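Local coordinates for putative iron-regulated protein A (Parabacteroides distasonis ATCC 8503, PDB 4ECG) that binds calcium ions and, as an imelysin-like protein of the peptidase M75 family, is a putative metalloendopeptidase, at residues A[303-306]-A[307-311]. Sequence-based numbering, arbitrary orientation.
Sequences RDLD and EESAS
D306 and S309 meet across a tight surface turn between helix 284-300 and helix 315-322. The backbone bond closes it: S309 N donates to D306 O at 3.0 Å, with an N-H...O angle of 158°. The donor lies above the carbonyl plane, 55° out of it. This i to i+3 bond, with E307 and E308 at the two corners, is that of a beta turn.

Side chains add a polar cluster. S309 OG lies 2.9 Å from D306 OD1; D306 O is also near, so which acceptor takes the hydroxyl proton is open. D306 N approaches the same hydroxyl oxygen, S309 OG, at 2.9 Å. With chi1 at 68°, D306 CG sits between its own N and carbonyl carbon, which turns OD1 over the start of the turn. There OD1 also comes within 3.0 Å of E308 N.

L305 packs by van der Waals contact. Its CD1 lies 3.6 Å from S309 O and 3.9 Å from S311 N, alongside the chain leaving the turn. L305 and A310 both touch F300 of helix 284-300, the nonpolar partner. Cutting L305 back to an alanine removes both delta-methyls, and would probably leave a gap beside S309 O and S311 N and lose packing on F300.

E307 and E308 extend their carboxylates away from D306. The carboxylates do not touch, though at 5.5 Å between D306 OD1 and E308 OE1 their like charges probably still feel each other, and the turn probably presents an acidic patch to solvent.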
ATOM      1  N   ARG A 303       5.877   8.164 -11.608  1.00 57.04           N
ATOM      2  CA  ARG A 303       6.249   8.317 -10.176  1.00 59.40           C
ATOM      3  C   ARG A 303       6.658   9.774  -9.824  1.00 57.32           C
ATOM      4  O   ARG A 303       7.407  10.425 -10.560  1.00 57.08           O
ATOM      5  CB  ARG A 303       7.374   7.381  -9.807  1.00 60.97           C
ATOM      6  CG  ARG A 303       7.144   5.917 -10.135  1.00 62.40           C
ATOM      7  CD  ARG A 303       8.198   5.105  -9.406  1.00 67.79           C
ATOM      8  NE  ARG A 303       7.939   5.151  -7.951  1.00 76.32           N
ATOM      9  CZ  ARG A 303       8.607   4.484  -7.008  1.00 72.05           C
ATOM     10  NH1 ARG A 303       9.590   3.684  -7.321  1.00 72.96           N
ATOM     11  NH2 ARG A 303       8.278   4.613  -5.738  1.00 74.80           N
ATOM     12  N   ASP A 304       6.105  10.294  -8.731  1.00 58.84           N
ATOM     13  CA  ASP A 304       6.467  11.615  -8.220  1.00 64.54           C
ATOM     14  C   ASP A 304       6.088  12.753  -9.192  1.00 63.67           C
ATOM     15  O   ASP A 304       6.508  13.878  -9.011  1.00 57.75           O
ATOM     16  CB  ASP A 304       7.971  11.678  -7.855  1.00 66.01           C
ATOM     17  CG  ASP A 304       8.328  10.872  -6.545  1.00 72.78           C
ATOM     18  OD1 ASP A 304       7.422  10.610  -5.690  1.00 66.06           O
ATOM     19  OD2 ASP A 304       9.537  10.540  -6.354  1.00 81.54           O
ATOM     20  N   LEU A 305       5.257  12.462 -10.189  1.00 59.09           N
ATOM     21  CA  LEU A 305       4.757  13.521 -11.048  1.00 59.66           C
ATOM     22  C   LEU A 305       3.583  14.277 -10.397  1.00 56.06           C
ATOM     23  O   LEU A 305       2.873  13.770  -9.538  1.00 56.62           O
ATOM     24  CB  LEU A 305       4.342  12.969 -12.412  1.00 57.10           C
ATOM     25  CG  LEU A 305       5.415  12.293 -13.268  1.00 61.64           C
ATOM     26  CD1 LEU A 305       4.926  12.096 -14.717  1.00 57.27           C
ATOM     27  CD2 LEU A 305       6.731  13.081 -13.221  1.00 60.47           C
ATOM     28  N   ASP A 306       3.372  15.487 -10.851  1.00 54.73           N
ATOM     29  CA  ASP A 306       2.245  16.296 -10.427  1.00 57.98           C
ATOM     30  C   ASP A 306       1.689  17.087 -11.618  1.00 55.89           C
ATOM     31  O   ASP A 306       2.135  16.881 -12.735  1.00 54.04           O
ATOM     32  CB  ASP A 306       2.641  17.193  -9.240  1.00 56.97           C
ATOM     33  CG  ASP A 306       3.636  18.273  -9.606  1.00 59.73           C
ATOM     34  OD1 ASP A 306       3.794  18.673 -10.794  1.00 66.07           O
ATOM     35  OD2 ASP A 306       4.232  18.775  -8.656  1.00 64.44           O
ATOM     36  N   GLU A 307       0.728  17.974 -11.385  1.00 59.64           N
ATOM     37  CA  GLU A 307       0.042  18.671 -12.499  1.00 65.44           C
ATOM     38  C   GLU A 307       1.040  19.393 -13.401  1.00 71.12           C
ATOM     39  O   GLU A 307       0.945  19.323 -14.639  1.00 69.41           O
ATOM     40  CB  GLU A 307      -0.999  19.682 -11.975  1.00 69.66           C
ATOM     41  CG  GLU A 307      -1.826  20.364 -13.078  1.00 81.35           C
ATOM     42  CD  GLU A 307      -2.302  21.785 -12.734  1.00 93.41           C
ATOM     43  OE1 GLU A 307      -1.457  22.646 -12.378  1.00106.14           O
ATOM     44  OE2 GLU A 307      -3.525  22.054 -12.858  1.00101.59           O
ATOM     45  N   GLU A 308       1.992  20.090 -12.768  1.00 73.37           N
ATOM     46  CA  GLU A 308       2.995  20.894 -13.494  1.00 77.25           C
ATOM     47  C   GLU A 308       4.086  20.033 -14.184  1.00 70.54           C
ATOM     48  O   GLU A 308       4.921  20.564 -14.860  1.00 77.49           O
ATOM     49  CB  GLU A 308       3.588  21.992 -12.575  1.00 77.58           C
ATOM     50  CG  GLU A 308       2.665  23.209 -12.360  1.00 86.17           C
ATOM     51  CD  GLU A 308       3.124  24.190 -11.224  1.00102.92           C
ATOM     52  OE1 GLU A 308       4.263  24.115 -10.681  1.00104.30           O
ATOM     53  OE2 GLU A 308       2.336  25.087 -10.855  1.00107.38           O
ATOM     54  N   SER A 309       4.040  18.713 -14.053  1.00 66.78           N
ATOM     55  CA  SER A 309       5.028  17.825 -14.664  1.00 66.92           C
ATOM     56  C   SER A 309       4.422  16.527 -15.250  1.00 67.72           C
ATOM     57  O   SER A 309       5.150  15.574 -15.604  1.00 61.35           O
ATOM     58  CB  SER A 309       6.031  17.458 -13.594  1.00 70.77           C
ATOM     59  OG  SER A 309       5.370  16.916 -12.454  1.00 67.95           O
ATOM     60  N   ALA A 310       3.090  16.545 -15.391  1.00 64.53           N
ATOM     61  CA  ALA A 310       2.287  15.387 -15.770  1.00 62.81           C
ATOM     62  C   ALA A 310       2.620  14.885 -17.155  1.00 64.85           C
ATOM     63  O   ALA A 310       2.960  15.680 -18.043  1.00 66.09           O
ATOM     64  CB  ALA A 310       0.820  15.781 -15.749  1.00 59.33           C
ATOM     65  N   SER A 311       2.485  13.574 -17.343  1.00 64.11           N
ATOM     66  CA  SER A 311       2.524  12.964 -18.693  1.00 65.73           C
ATOM     67  C   SER A 311       1.298  13.350 -19.561  1.00 65.40           C
ATOM     68  O   SER A 311       0.207  13.571 -19.043  1.00 63.22           O
ATOM     69  CB  SER A 311       2.630  11.439 -18.572  1.00 62.21           C
ATOM     70  OG  SER A 311       2.381  10.814 -19.816  1.00 59.55           O
TER